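Chorismate mutase and shikimate 5-dehydrogenase fusion protein (Clostridium acetobutylicum, PDB 3FBT) probably catalyses the reversible NADPH-linked reduction of 3-dehydroshikimate to shikimate in this shikimate dehydrogenase part, fused in the whole protein to a chorismate mutase. Local coordinates at residues V89-F94 against A245-I250; T104-F109 against L141-A146; L113-V118 against G236-V241; D180-C185 against T220-Y225. All coordinates share one frame; numbering follows the deposited sequence.

Contact 1 (V89-F94 against A245-I250)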
loop_
_atom_site.group_PDB
_atom_site.type_symbol
_atom_site.label_atom_id
_atom_site.label_comp_id
_atom_site.label_asym_id
_atom_site.label_seq_id
_atom_site.Cartn_x
_atom_site.Cartn_y
_atom_site.Cartn_z
ATOM N N VAL A 89 0.012 -20.310 -9.447
ATOM C CA VAL A 89 -0.880 -19.538 -8.599
ATOM C C VAL A 89 -0.877 -18.165 -9.141
ATOM O O VAL A 89 0.209 -17.610 -9.384
ATOM C CB VAL A 89 -0.369 -19.610 -7.112
ATOM C CG1 VAL A 89 -0.879 -18.455 -6.303
ATOM C CG2 VAL A 89 -0.819 -20.987 -6.500
ATOM N N ASN A 90 -2.043 -17.559 -9.398
ATOM C CA ASN A 90 -1.966 -16.117 -9.737
ATOM C C ASN A 90 -2.647 -15.231 -8.709
ATOM O O ASN A 90 -2.748 -14.042 -8.946
ATOM C CB ASN A 90 -2.601 -15.804 -11.104
ATOM C CG ASN A 90 -4.089 -15.864 -11.025
ATOM O OD1 ASN A 90 -4.601 -16.547 -10.160
ATOM N ND2 ASN A 90 -4.808 -15.135 -11.888
ATOM N N THR A 91 -3.128 -15.785 -7.583
ATOM C CA THR A 91 -3.903 -14.988 -6.606
ATOM C C THR A 91 -3.505 -15.420 -5.162
ATOM O O THR A 91 -3.458 -16.625 -4.879
ATOM C CB THR A 91 -5.433 -15.236 -6.742
ATOM O OG1 THR A 91 -5.892 -14.886 -8.051
ATOM C CG2 THR A 91 -6.251 -14.496 -5.657
ATOM N N LEU A 92 -3.203 -14.457 -4.282
ATOM C CA LEU A 92 -2.755 -14.756 -2.930
ATOM C C LEU A 92 -3.727 -14.136 -1.933
ATOM O O LEU A 92 -4.079 -13.006 -2.078
ATOM C CB LEU A 92 -1.349 -14.250 -2.666
ATOM C CG LEU A 92 -0.303 -14.546 -3.754
ATOM C CD1 LEU A 92 1.008 -13.972 -3.269
ATOM C CD2 LEU A 92 -0.129 -16.044 -3.917
ATOM N N LYS A 93 -4.205 -14.940 -1.005
ATOM C CA LYS A 93 -5.090 -14.504 0.071
ATOM C C LYS A 93 -4.285 -14.495 1.376
ATOM O O LYS A 93 -3.605 -15.469 1.709
ATOM C CB LYS A 93 -6.225 -15.495 0.242
ATOM C CG LYS A 93 -7.371 -15.041 1.240
ATOM C CD LYS A 93 -8.388 -16.240 1.430
ATOM C CE LYS A 93 -9.550 -15.929 2.426
ATOM N NZ LYS A 93 -10.039 -14.528 2.126
ATOM N N PHE A 94 -4.308 -13.371 2.064
ATOM C CA PHE A 94 -3.565 -13.241 3.309
ATOM C C PHE A 94 -4.514 -13.541 4.431
ATOM O O PHE A 94 -5.643 -13.052 4.444
ATOM C CB PHE A 94 -3.034 -11.810 3.437
ATOM C CG PHE A 94 -1.931 -11.525 2.458
ATOM C CD1 PHE A 94 -0.605 -11.719 2.820
ATOM C CD2 PHE A 94 -2.225 -11.165 1.157
ATOM C CE1 PHE A 94 0.435 -11.498 1.950
ATOM C CE2 PHE A 94 -1.185 -10.946 0.229
ATOM C CZ PHE A 94 0.143 -11.117 0.588
ATOM N N ALA A 245 -12.720 -9.842 -10.798
ATOM C CA ALA A 245 -13.880 -10.045 -9.879
ATOM C C ALA A 245 -13.648 -11.233 -8.972
ATOM O O ALA A 245 -13.824 -11.217 -7.711
ATOM C CB ALA A 245 -15.244 -10.227 -10.699
ATOM N N ALA A 246 -13.188 -12.301 -9.582
ATOM C CA ALA A 246 -12.970 -13.487 -8.770
ATOM C C ALA A 246 -11.828 -13.296 -7.737
ATOM O O ALA A 246 -11.858 -13.881 -6.676
ATOM C CB ALA A 246 -12.754 -14.758 -9.661
ATOM N N SER A 247 -10.794 -12.530 -8.064
ATOM C CA SER A 247 -9.762 -12.330 -7.063
ATOM C C SER A 247 -10.361 -11.606 -5.895
ATOM O O SER A 247 -10.027 -11.924 -4.736
ATOM C CB SER A 247 -8.517 -11.569 -7.646
ATOM O OG SER A 247 -7.955 -12.401 -8.679
ATOM N N GLU A 248 -11.195 -10.605 -6.212
ATOM C CA GLU A 248 -11.702 -9.691 -5.189
ATOM C C GLU A 248 -12.654 -10.476 -4.301
ATOM O O GLU A 248 -12.749 -10.171 -3.083
ATOM C CB GLU A 248 -12.459 -8.508 -5.785
ATOM C CG GLU A 248 -11.592 -7.428 -6.413
ATOM C CD GLU A 248 -10.646 -6.740 -5.439
ATOM O OE1 GLU A 248 -10.855 -6.806 -4.187
ATOM O OE2 GLU A 248 -9.661 -6.131 -5.932
ATOM N N GLU A 249 -13.351 -11.464 -4.917
ATOM C CA GLU A 249 -14.252 -12.357 -4.172
ATOM C C GLU A 249 -13.451 -13.131 -3.177
ATOM O O GLU A 249 -13.847 -13.271 -2.040
ATOM C CB GLU A 249 -15.015 -13.337 -5.086
ATOM C CG GLU A 249 -16.053 -12.633 -6.082
ATOM C CD GLU A 249 -16.723 -13.655 -7.047
ATOM O OE1 GLU A 249 -17.801 -13.349 -7.580
ATOM O OE2 GLU A 249 -16.203 -14.784 -7.259
ATOM N N ILE A 250 -12.315 -13.681 -3.593
ATOM C CA ILE A 250 -11.568 -14.457 -2.647
ATOM C C ILE A 250 -10.900 -13.586 -1.542
ATOM O O ILE A 250 -10.830 -13.985 -0.362
ATOM C CB ILE A 250 -10.509 -15.270 -3.390
ATOM C CG1 ILE A 250 -11.144 -16.416 -4.253
ATOM C CG2 ILE A 250 -9.451 -15.709 -2.437
ATOM C CD1 ILE A 250 -10.207 -16.829 -5.492
#
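Lys93 leaves strand 91-94 with CG anti to its backbone N (chi1 -172°) and stays extended until a bend at chi4 (43°), which turns the ammonium group onto the carbonyl of Ile250 in helix 237-252. NZ donates to Ile250 O at 2.7 Å, meeting the carbonyl nearly head-on with a C=O...N angle of 165°. The same NZ forms a salt bridge with Asp253. Further back, the lysine's aliphatic part rests on the beta branch of Ile250, with Lys93 CD 4.0 Å from Ile250 CG2. At the other end of the contact, Thr91 OG1 sits beside its own backbone N and faces the helix, where it lies 3.3 Å from Ser247 OG. Thr91 OG1 also donates to Asn90 OD1 over 3.0 Å, arriving from above the amide plane. Asn90 and Thr91 together face Phe102 as a classic beta bulge in the sheet of the substrate-binding domain. Ser247 OG has its strongest partner in Gln243, and Thr104 OG1 bonds to both hydroxyls. Asn90 and Gln243 are predicted shikimate ligands, so this hydroxyl and amide network borders the predicted substrate pocket. The two ends of the contact thus differ in chemistry: neutral hydroxyls and amides share bonds beside the predicted site, while a lysine charge, balanced by Asp253, grips the helix backbone farther along.

Contact 2 (T104-F109 against L141-A146)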
loop_
_atom_site.group_PDB
_atom_site.type_symbol
_atom_site.label_atom_id
_atom_site.label_comp_id
_atom_site.label_asym_id
_atom_site.label_seq_id
_atom_site.Cartn_x
_atom_site.Cartn_y
_atom_site.Cartn_z
ATOM N N THR A 104 -7.216 -17.802 -10.458
ATOM C CA THR A 104 -8.456 -17.258 -11.010
ATOM C C THR A 104 -8.396 -16.988 -12.535
ATOM O O THR A 104 -9.362 -16.539 -13.072
ATOM C CB THR A 104 -8.788 -15.915 -10.328
ATOM O OG1 THR A 104 -7.707 -15.055 -10.598
ATOM C CG2 THR A 104 -8.926 -16.094 -8.753
ATOM N N ASP A 105 -7.286 -17.303 -13.226
ATOM C CA ASP A 105 -7.324 -17.433 -14.712
ATOM C C ASP A 105 -8.303 -18.538 -15.165
ATOM O O ASP A 105 -9.070 -18.361 -16.150
ATOM C CB ASP A 105 -5.940 -17.788 -15.272
ATOM C CG ASP A 105 -4.945 -16.632 -15.108
ATOM O OD1 ASP A 105 -5.397 -15.462 -15.229
ATOM O OD2 ASP A 105 -3.751 -16.878 -14.794
ATOM N N TYR A 106 -8.222 -19.676 -14.496
ATOM C CA TYR A 106 -9.132 -20.817 -14.742
ATOM C C TYR A 106 -10.584 -20.350 -14.649
ATOM O O TYR A 106 -11.437 -20.652 -15.532
ATOM C CB TYR A 106 -8.862 -21.882 -13.683
ATOM C CG TYR A 106 -9.737 -23.115 -13.816
ATOM C CD1 TYR A 106 -9.274 -24.226 -14.471
ATOM C CD2 TYR A 106 -11.051 -23.142 -13.299
ATOM C CE1 TYR A 106 -10.054 -25.377 -14.620
ATOM C CE2 TYR A 106 -11.878 -24.293 -13.447
ATOM C CZ TYR A 106 -11.361 -25.407 -14.130
ATOM O OH TYR A 106 -12.108 -26.586 -14.301
ATOM N N ILE A 107 -10.881 -19.546 -13.608
ATOM C CA ILE A 107 -12.279 -19.144 -13.348
ATOM C C ILE A 107 -12.661 -18.133 -14.394
ATOM O O ILE A 107 -13.746 -18.160 -14.965
ATOM C CB ILE A 107 -12.425 -18.511 -11.951
ATOM C CG1 ILE A 107 -11.948 -19.497 -10.892
ATOM C CG2 ILE A 107 -13.880 -18.138 -11.692
ATOM C CD1 ILE A 107 -12.356 -19.150 -9.440
ATOM N N GLY A 108 -11.760 -17.185 -14.650
ATOM C CA GLY A 108 -12.060 -16.184 -15.688
ATOM C C GLY A 108 -12.325 -16.839 -17.066
ATOM O O GLY A 108 -13.174 -16.375 -17.850
ATOM N N PHE A 109 -11.549 -17.846 -17.399
ATOM C CA PHE A 109 -11.623 -18.420 -18.742
ATOM C C PHE A 109 -13.032 -19.085 -18.874
ATOM O O PHE A 109 -13.749 -18.852 -19.827
ATOM C CB PHE A 109 -10.526 -19.471 -18.940
ATOM C CG PHE A 109 -10.540 -20.122 -20.325
ATOM C CD1 PHE A 109 -10.282 -19.385 -21.456
ATOM C CD2 PHE A 109 -10.922 -21.431 -20.470
ATOM C CE1 PHE A 109 -10.321 -19.985 -22.715
ATOM C CE2 PHE A 109 -10.963 -22.029 -21.728
ATOM C CZ PHE A 109 -10.667 -21.300 -22.841
ATOM N N LEU A 141 -10.378 -27.217 -20.095
ATOM C CA LEU A 141 -10.908 -28.001 -21.216
ATOM C C LEU A 141 -11.083 -29.477 -20.861
ATOM O O LEU A 141 -12.088 -30.127 -21.194
ATOM C CB LEU A 141 -10.012 -27.923 -22.439
ATOM C CG LEU A 141 -9.707 -26.569 -23.046
ATOM C CD1 LEU A 141 -8.597 -26.715 -24.108
ATOM C CD2 LEU A 141 -10.998 -25.910 -23.587
ATOM N N LYS A 142 -10.110 -29.979 -20.154
ATOM C CA LYS A 142 -10.100 -31.316 -19.719
ATOM C C LYS A 142 -11.130 -31.530 -18.581
ATOM O O LYS A 142 -11.839 -32.534 -18.569
ATOM C CB LYS A 142 -8.704 -31.637 -19.231
ATOM C CG LYS A 142 -8.741 -32.681 -18.191
ATOM C CD LYS A 142 -7.352 -33.330 -17.979
ATOM C CE LYS A 142 -7.498 -34.626 -17.187
ATOM N NZ LYS A 142 -7.902 -34.299 -15.779
ATOM N N ASP A 143 -11.195 -30.605 -17.621
ATOM C CA ASP A 143 -12.193 -30.704 -16.581
ATOM C C ASP A 143 -13.573 -30.722 -17.189
ATOM O O ASP A 143 -14.461 -31.250 -16.574
ATOM C CB ASP A 143 -12.138 -29.551 -15.579
ATOM C CG ASP A 143 -11.038 -29.703 -14.638
ATOM O OD1 ASP A 143 -10.505 -30.836 -14.534
ATOM O OD2 ASP A 143 -10.685 -28.683 -13.999
ATOM N N ASN A 144 -13.753 -30.085 -18.347
ATOM C CA ASN A 144 -15.051 -30.032 -19.003
ATOM C C ASN A 144 -15.294 -31.062 -20.126
ATOM O O ASN A 144 -16.194 -30.899 -20.906
ATOM C CB ASN A 144 -15.302 -28.647 -19.569
ATOM C CG ASN A 144 -15.737 -27.692 -18.532
ATOM O OD1 ASN A 144 -16.857 -27.188 -18.584
ATOM N ND2 ASN A 144 -14.856 -27.409 -17.570
ATOM N N PHE A 145 -14.452 -32.064 -20.240
ATOM C CA PHE A 145 -14.718 -33.193 -21.153
ATOM C C PHE A 145 -14.737 -32.827 -22.636
ATOM O O PHE A 145 -15.650 -33.253 -23.368
ATOM C CB PHE A 145 -16.042 -33.864 -20.716
ATOM C CG PHE A 145 -16.053 -34.245 -19.245
ATOM C CD1 PHE A 145 -15.467 -35.406 -18.809
ATOM C CD2 PHE A 145 -16.621 -33.411 -18.284
ATOM C CE1 PHE A 145 -15.482 -35.749 -17.443
ATOM C CE2 PHE A 145 -16.622 -33.764 -16.931
ATOM C CZ PHE A 145 -16.051 -34.929 -16.525
ATOM N N ALA A 146 -13.757 -32.033 -23.102
ATOM C CA ALA A 146 -13.565 -31.871 -24.568
ATOM C C ALA A 146 -13.460 -33.256 -25.264
ATOM O O ALA A 146 -13.052 -34.246 -24.638
ATOM C CB ALA A 146 -12.292 -31.105 -24.846
HETATM O O HOH W 1 -14.694 -26.418 -15.252
#
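The Tyr106 ring and the Asp143 carboxylate are turned 61° apart, and the acid oxygen OD2 approaches the phenol obliquely, while a second ring, that of Phe109, takes Leu141 at its edge, near the ring plane, with Phe109 CE2 4.3 Å from Leu141 CD2. Helix 105-115, which carries both rings, here meets the C-terminal end of helix 134-143, the helix that follows the first strand of the Rossmann-type NADP domain. That second helix closes in a Schellman motif: Ala146 N bonds to Leu141 O, Phe145 N to Lys142 O, and Phe145 has positive phi. In Tyr106 a chi1 of 180° swings the ring clear of the backbone N, placing the hydroxyl beside the helix end. There Tyr106 OH donates to Asp143 OD2 at 2.6 Å, using the anti lone pair of that oxygen, while Gln139 bonds to OD1, so both carboxylate oxygens are held. Tyr140 meets the Tyr106 ring edge-to-face, and Lys82 and Ile86 of helix 81-86 also touch Tyr106. Asn144 ND2 bonds to Tyr140 O; its 2.5 Å approach to a nearby water is doubtfully short, but that water donates to Tyr106 OH at 2.8 Å.

Contact 3 (L113-V118 against G236-V241)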
loop_
_atom_site.group_PDB
_atom_site.type_symbol
_atom_site.label_atom_id
_atom_site.label_comp_id
_atom_site.label_asym_id
_atom_site.label_seq_id
_atom_site.Cartn_x
_atom_site.Cartn_y
_atom_site.Cartn_z
ATOM N N LEU A 113 -16.253 -18.340 -21.737
ATOM C CA LEU A 113 -16.902 -19.365 -22.564
ATOM C C LEU A 113 -18.426 -19.317 -22.251
ATOM O O LEU A 113 -19.200 -19.153 -23.154
ATOM C CB LEU A 113 -16.324 -20.764 -22.296
ATOM C CG LEU A 113 -14.808 -20.885 -22.598
ATOM C CD1 LEU A 113 -14.228 -22.286 -22.415
ATOM C CD2 LEU A 113 -14.469 -20.349 -23.970
ATOM N N SER A 114 -18.839 -19.391 -20.984
ATOM C CA SER A 114 -20.290 -19.364 -20.699
ATOM C C SER A 114 -20.919 -18.160 -21.293
ATOM O O SER A 114 -21.920 -18.272 -22.000
ATOM C CB SER A 114 -20.590 -19.371 -19.237
ATOM O OG SER A 114 -19.788 -20.358 -18.653
ATOM N N LYS A 115 -20.326 -17.004 -21.023
ATOM C CA LYS A 115 -20.906 -15.765 -21.425
ATOM C C LYS A 115 -21.064 -15.655 -22.931
ATOM O O LYS A 115 -22.086 -15.198 -23.403
ATOM C CB LYS A 115 -20.114 -14.585 -20.899
ATOM C CG LYS A 115 -20.766 -13.212 -21.222
ATOM C CD LYS A 115 -21.906 -12.971 -20.235
ATOM C CE LYS A 115 -22.493 -11.581 -20.378
ATOM N NZ LYS A 115 -23.189 -11.159 -19.067
ATOM N N PHE A 116 -20.086 -16.067 -23.725
ATOM C CA PHE A 116 -20.382 -16.109 -25.145
ATOM C C PHE A 116 -20.872 -17.484 -25.617
ATOM O O PHE A 116 -20.821 -17.802 -26.795
ATOM C CB PHE A 116 -19.190 -15.577 -25.905
ATOM C CG PHE A 116 -18.772 -14.192 -25.431
ATOM C CD1 PHE A 116 -19.204 -13.056 -26.084
ATOM C CD2 PHE A 116 -18.002 -14.038 -24.285
ATOM C CE1 PHE A 116 -18.853 -11.788 -25.618
ATOM C CE2 PHE A 116 -17.662 -12.814 -23.825
ATOM C CZ PHE A 116 -18.079 -11.673 -24.495
ATOM N N ARG A 117 -21.296 -18.328 -24.695
ATOM C CA ARG A 117 -21.820 -19.645 -25.068
ATOM C C ARG A 117 -20.912 -20.462 -26.005
ATOM O O ARG A 117 -21.358 -20.934 -27.065
ATOM C CB ARG A 117 -23.220 -19.518 -25.717
ATOM N N VAL A 118 -19.649 -20.633 -25.635
ATOM C CA VAL A 118 -18.756 -21.453 -26.463
ATOM C C VAL A 118 -18.786 -22.774 -25.804
ATOM O O VAL A 118 -18.308 -22.876 -24.703
ATOM C CB VAL A 118 -17.292 -20.922 -26.415
ATOM C CG1 VAL A 118 -16.306 -21.927 -27.065
ATOM C CG2 VAL A 118 -17.191 -19.550 -27.077
ATOM N N GLY A 236 -10.451 -11.477 -25.161
ATOM C CA GLY A 236 -10.343 -11.943 -23.784
ATOM C C GLY A 236 -10.803 -10.971 -22.725
ATOM O O GLY A 236 -10.430 -11.135 -21.577
ATOM N N LEU A 237 -11.567 -9.952 -23.099
ATOM C CA LEU A 237 -11.993 -8.927 -22.140
ATOM C C LEU A 237 -12.847 -9.454 -20.989
ATOM O O LEU A 237 -12.589 -9.149 -19.810
ATOM C CB LEU A 237 -12.659 -7.763 -22.840
ATOM C CG LEU A 237 -12.965 -6.521 -22.029
ATOM C CD1 LEU A 237 -11.731 -6.078 -21.160
ATOM C CD2 LEU A 237 -13.342 -5.451 -23.065
ATOM N N TYR A 238 -13.800 -10.326 -21.297
ATOM C CA TYR A 238 -14.620 -10.850 -20.260
ATOM C C TYR A 238 -13.799 -11.685 -19.269
ATOM O O TYR A 238 -14.102 -11.748 -18.085
ATOM C CB TYR A 238 -15.778 -11.660 -20.842
ATOM C CG TYR A 238 -16.908 -11.734 -19.866
ATOM C CD1 TYR A 238 -17.758 -10.644 -19.678
ATOM C CD2 TYR A 238 -17.093 -12.861 -19.099
ATOM C CE1 TYR A 238 -18.762 -10.689 -18.718
ATOM C CE2 TYR A 238 -18.121 -12.937 -18.149
ATOM C CZ TYR A 238 -18.939 -11.844 -17.970
ATOM O OH TYR A 238 -19.966 -11.938 -17.021
ATOM N N MET A 239 -12.770 -12.370 -19.754
ATOM C CA MET A 239 -11.930 -13.137 -18.896
ATOM C C MET A 239 -11.167 -12.185 -17.943
ATOM O O MET A 239 -11.128 -12.425 -16.779
ATOM C CB MET A 239 -10.931 -13.979 -19.739
ATOM C CG MET A 239 -9.928 -14.827 -18.880
ATOM S SD MET A 239 -8.878 -15.905 -19.975
ATOM C CE MET A 239 -7.745 -16.657 -18.823
ATOM N N LEU A 240 -10.535 -11.143 -18.468
ATOM C CA LEU A 240 -9.834 -10.189 -17.650
ATOM C C LEU A 240 -10.744 -9.632 -16.554
ATOM O O LEU A 240 -10.347 -9.570 -15.397
ATOM C CB LEU A 240 -9.332 -9.050 -18.513
ATOM C CG LEU A 240 -8.463 -8.007 -17.785
ATOM C CD1 LEU A 240 -7.090 -8.612 -17.367
ATOM C CD2 LEU A 240 -8.278 -6.839 -18.790
ATOM N N VAL A 241 -11.970 -9.232 -16.913
ATOM C CA VAL A 241 -12.875 -8.636 -15.956
ATOM C C VAL A 241 -13.319 -9.630 -14.989
ATOM O O VAL A 241 -13.347 -9.347 -13.788
ATOM C CB VAL A 241 -14.065 -7.904 -16.636
ATOM C CG1 VAL A 241 -15.108 -7.510 -15.602
ATOM C CG2 VAL A 241 -13.510 -6.689 -17.335
#
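A Schellman motif ends helix 105-115 just where it packs against the first turn of helix 237-252, and the two residues before its positive-phi Arg117, Lys115 and Phe116, both touch Tyr238. Lys115 lays its aliphatic chain over one face of the phenol: CG stands 3.9 Å from the centroid of the Tyr238 ring and only 8° off the ring normal, a CH-pi contact almost centred on the ring. Lys115 CB sits nearer the rim, 3.8 Å from Tyr238 CE2. A bend at chi2 (79°) carries the rest of the lysine chain over the ring toward the hydroxyl side. Its ammonium group continues to Asp262 and Glu258 of helix 258-273, with which it forms salt bridges; Tyr238 OH makes a weak hydrogen bond to the same Asp262. In the shikimate dehydrogenase fold helices 105-115 and 237-252 are the pair that links the substrate and NADP domains, and Gly236, the N-cap of helix 237-252, is a predicted NADP(+) ligand. Phe116 comes in differently, pointing the edge of its ring at the root of the tyrosine, with Phe116 CE2 3.7 Å from Tyr238 CB and that carbon lying in the plane of the Phe116 ring. Within the Schellman turn Val118 N bonds to Leu113 O at 2.9 Å, and Arg117 N to Ser114 O at 2.8 Å.

Contact 4 (D180-C185 against T220-Y225)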
loop_
_atom_site.group_PDB
_atom_site.type_symbol
_atom_site.label_atom_id
_atom_site.label_comp_id
_atom_site.label_asym_id
_atom_site.label_seq_id
_atom_site.Cartn_x
_atom_site.Cartn_y
_atom_site.Cartn_z
ATOM N N ASP A 180 -13.500 -27.917 -33.630
ATOM C CA ASP A 180 -14.603 -27.080 -33.176
ATOM C C ASP A 180 -14.145 -25.733 -32.620
ATOM O O ASP A 180 -14.595 -24.693 -33.079
ATOM C CB ASP A 180 -15.352 -27.897 -32.132
ATOM C CG ASP A 180 -15.841 -29.272 -32.701
ATOM O OD1 ASP A 180 -16.446 -29.229 -33.790
ATOM O OD2 ASP A 180 -15.626 -30.387 -32.091
ATOM N N VAL A 181 -13.243 -25.758 -31.631
ATOM C CA VAL A 181 -12.828 -24.557 -30.901
ATOM C C VAL A 181 -11.311 -24.384 -30.966
ATOM O O VAL A 181 -10.581 -25.324 -30.669
ATOM C CB VAL A 181 -13.259 -24.680 -29.411
ATOM C CG1 VAL A 181 -12.735 -23.545 -28.605
ATOM C CG2 VAL A 181 -14.830 -24.779 -29.287
ATOM N N ILE A 182 -10.855 -23.201 -31.370
ATOM C CA ILE A 182 -9.437 -22.906 -31.445
ATOM C C ILE A 182 -9.143 -21.639 -30.618
ATOM O O ILE A 182 -9.823 -20.611 -30.747
ATOM C CB ILE A 182 -8.931 -22.720 -32.941
ATOM C CG1 ILE A 182 -7.473 -22.304 -33.008
ATOM C CG2 ILE A 182 -9.767 -21.708 -33.704
ATOM C CD1 ILE A 182 -6.964 -21.987 -34.490
ATOM N N ILE A 183 -8.124 -21.749 -29.767
ATOM C CA ILE A 183 -7.857 -20.768 -28.701
ATOM C C ILE A 183 -6.413 -20.269 -28.785
ATOM O O ILE A 183 -5.479 -21.067 -28.706
ATOM C CB ILE A 183 -8.072 -21.432 -27.330
ATOM C CG1 ILE A 183 -9.487 -22.016 -27.245
ATOM C CG2 ILE A 183 -7.791 -20.417 -26.161
ATOM C CD1 ILE A 183 -9.571 -23.196 -26.339
ATOM N N ASN A 184 -6.231 -18.975 -28.914
ATOM C CA ASN A 184 -4.916 -18.390 -28.951
ATOM C C ASN A 184 -4.421 -18.093 -27.552
ATOM O O ASN A 184 -5.005 -17.289 -26.843
ATOM C CB ASN A 184 -4.963 -17.064 -29.664
ATOM C CG ASN A 184 -3.629 -16.434 -29.699
ATOM O OD1 ASN A 184 -2.648 -17.124 -29.986
ATOM N ND2 ASN A 184 -3.542 -15.121 -29.364
ATOM N N CYS A 185 -3.351 -18.749 -27.149
ATOM C CA CYS A 185 -2.711 -18.454 -25.881
ATOM C C CYS A 185 -1.321 -17.827 -26.082
ATOM O O CYS A 185 -0.580 -17.654 -25.118
ATOM C CB CYS A 185 -2.589 -19.768 -25.099
ATOM S SG CYS A 185 -4.136 -20.216 -24.333
ATOM N N THR A 220 -7.992 -8.822 -32.797
ATOM C CA THR A 220 -6.745 -9.229 -33.379
ATOM C C THR A 220 -6.915 -9.669 -34.880
ATOM O O THR A 220 -7.991 -10.092 -35.303
ATOM C CB THR A 220 -6.162 -10.403 -32.583
ATOM O OG1 THR A 220 -7.119 -11.463 -32.521
ATOM C CG2 THR A 220 -5.795 -10.000 -31.119
ATOM N N LEU A 221 -5.847 -9.601 -35.664
ATOM C CA LEU A 221 -5.821 -10.270 -36.969
ATOM C C LEU A 221 -6.455 -11.649 -36.828
ATOM O O LEU A 221 -7.369 -12.029 -37.574
ATOM C CB LEU A 221 -4.379 -10.378 -37.490
ATOM C CG LEU A 221 -4.172 -10.766 -38.969
ATOM C CD1 LEU A 221 -4.987 -9.833 -39.915
ATOM C CD2 LEU A 221 -2.696 -10.745 -39.339
ATOM N N PHE A 222 -5.992 -12.404 -35.840
ATOM C CA PHE A 222 -6.560 -13.705 -35.594
ATOM C C PHE A 222 -8.082 -13.693 -35.525
ATOM O O PHE A 222 -8.711 -14.612 -36.078
ATOM C CB PHE A 222 -5.974 -14.308 -34.323
ATOM C CG PHE A 222 -6.645 -15.578 -33.848
ATOM C CD1 PHE A 222 -6.394 -16.769 -34.481
ATOM C CD2 PHE A 222 -7.459 -15.587 -32.712
ATOM C CE1 PHE A 222 -6.940 -17.911 -34.025
ATOM C CE2 PHE A 222 -7.991 -16.740 -32.212
ATOM C CZ PHE A 222 -7.737 -17.919 -32.881
ATOM N N LEU A 223 -8.676 -12.727 -34.807
ATOM C CA LEU A 223 -10.113 -12.643 -34.711
ATOM C C LEU A 223 -10.869 -12.041 -35.947
ATOM O O LEU A 223 -12.009 -12.431 -36.230
ATOM C CB LEU A 223 -10.514 -11.911 -33.436
ATOM C CG LEU A 223 -10.191 -12.612 -32.106
ATOM C CD1 LEU A 223 -10.628 -11.678 -31.006
ATOM C CD2 LEU A 223 -10.918 -13.983 -31.982
ATOM N N LYS A 224 -10.256 -11.086 -36.635
ATOM C CA LYS A 224 -10.787 -10.604 -37.911
ATOM C C LYS A 224 -10.997 -11.816 -38.833
ATOM O O LYS A 224 -12.153 -12.158 -39.239
ATOM C CB LYS A 224 -9.796 -9.628 -38.557
ATOM C CG LYS A 224 -10.288 -9.101 -39.900
ATOM C CD LYS A 224 -9.174 -8.609 -40.760
ATOM C CE LYS A 224 -8.318 -7.546 -40.035
ATOM N NZ LYS A 224 -7.689 -6.586 -41.029
ATOM N N TYR A 225 -9.882 -12.504 -39.087
ATOM C CA TYR A 225 -9.875 -13.777 -39.797
ATOM C C TYR A 225 -11.087 -14.602 -39.491
ATOM O O TYR A 225 -11.693 -15.171 -40.397
ATOM C CB TYR A 225 -8.674 -14.619 -39.390
ATOM C CG TYR A 225 -7.395 -14.172 -39.978
ATOM C CD1 TYR A 225 -7.346 -13.110 -40.861
ATOM C CD2 TYR A 225 -6.211 -14.850 -39.672
ATOM C CE1 TYR A 225 -6.126 -12.706 -41.421
ATOM C CE2 TYR A 225 -5.021 -14.464 -40.180
ATOM C CZ TYR A 225 -4.969 -13.416 -41.073
ATOM O OH TYR A 225 -3.731 -13.077 -41.578
#
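Strand 181-184 and the start of helix 221-228 approach most closely at Asn184 and Phe222, whose CA atoms are 8.3 Å apart, and the gap is bridged by the phenylalanine ring. A chi1 of 171° in Phe222 extends the ring toward the strand. Asn184 CB sits over one face of it, offset toward the rim and 4.0 Å from Phe222 CE2. Ile182, two residues back on the same side of the strand, supplies a methyl, with CD1 4.1 Å from Phe222 CE1, while Ile182 O lies at the ring edge, near its plane, 4.0 Å from Phe222 CZ. This is strand-to-helix packing in the parallel sheet of the Rossmann-type domain; Leu128 of the neighbouring strand 124-128 also touches the ring. The helix begins at Thr220, an N-cap whose OG1 accepts from Leu223 N at 3.0 Å with an N-H...O angle of 148°. Apolar atoms and a carbonyl oxygen meet the buried ring, and the polar groups beside it converge on Asp212: its OD2 bonds to Thr220 OG1 and its OD1 accepts from Asn184 ND2, so one carboxylate joins the Asn184 side-chain amide to the N-cap hydroxyl and satisfies that buried ND2.

Contacts 1 and 2 meet at Thr104, where Asn90 OD1 lies 2.9 Å from Thr104 N, and Asn90 and Asp105 are both predicted shikimate ligands. Helix 237-252 carries contact 1 and contact 3, whose centres are about 18 Å apart, and so runs from the substrate-binding sheet to the NADP side. Helix 105-115 likewise serves contacts 2 and 3, which touch through Met239: its CE lies 3.4 Å from Asp105 O. Contact 4 belongs to the Rossmann sheet; its Ile183, on the strand face turned away from Phe222, meets both Phe109 and Leu141 of contact 2. Contacts 1 and 4, with centres about 28 Å apart, lie on opposite sides of the chain's centre.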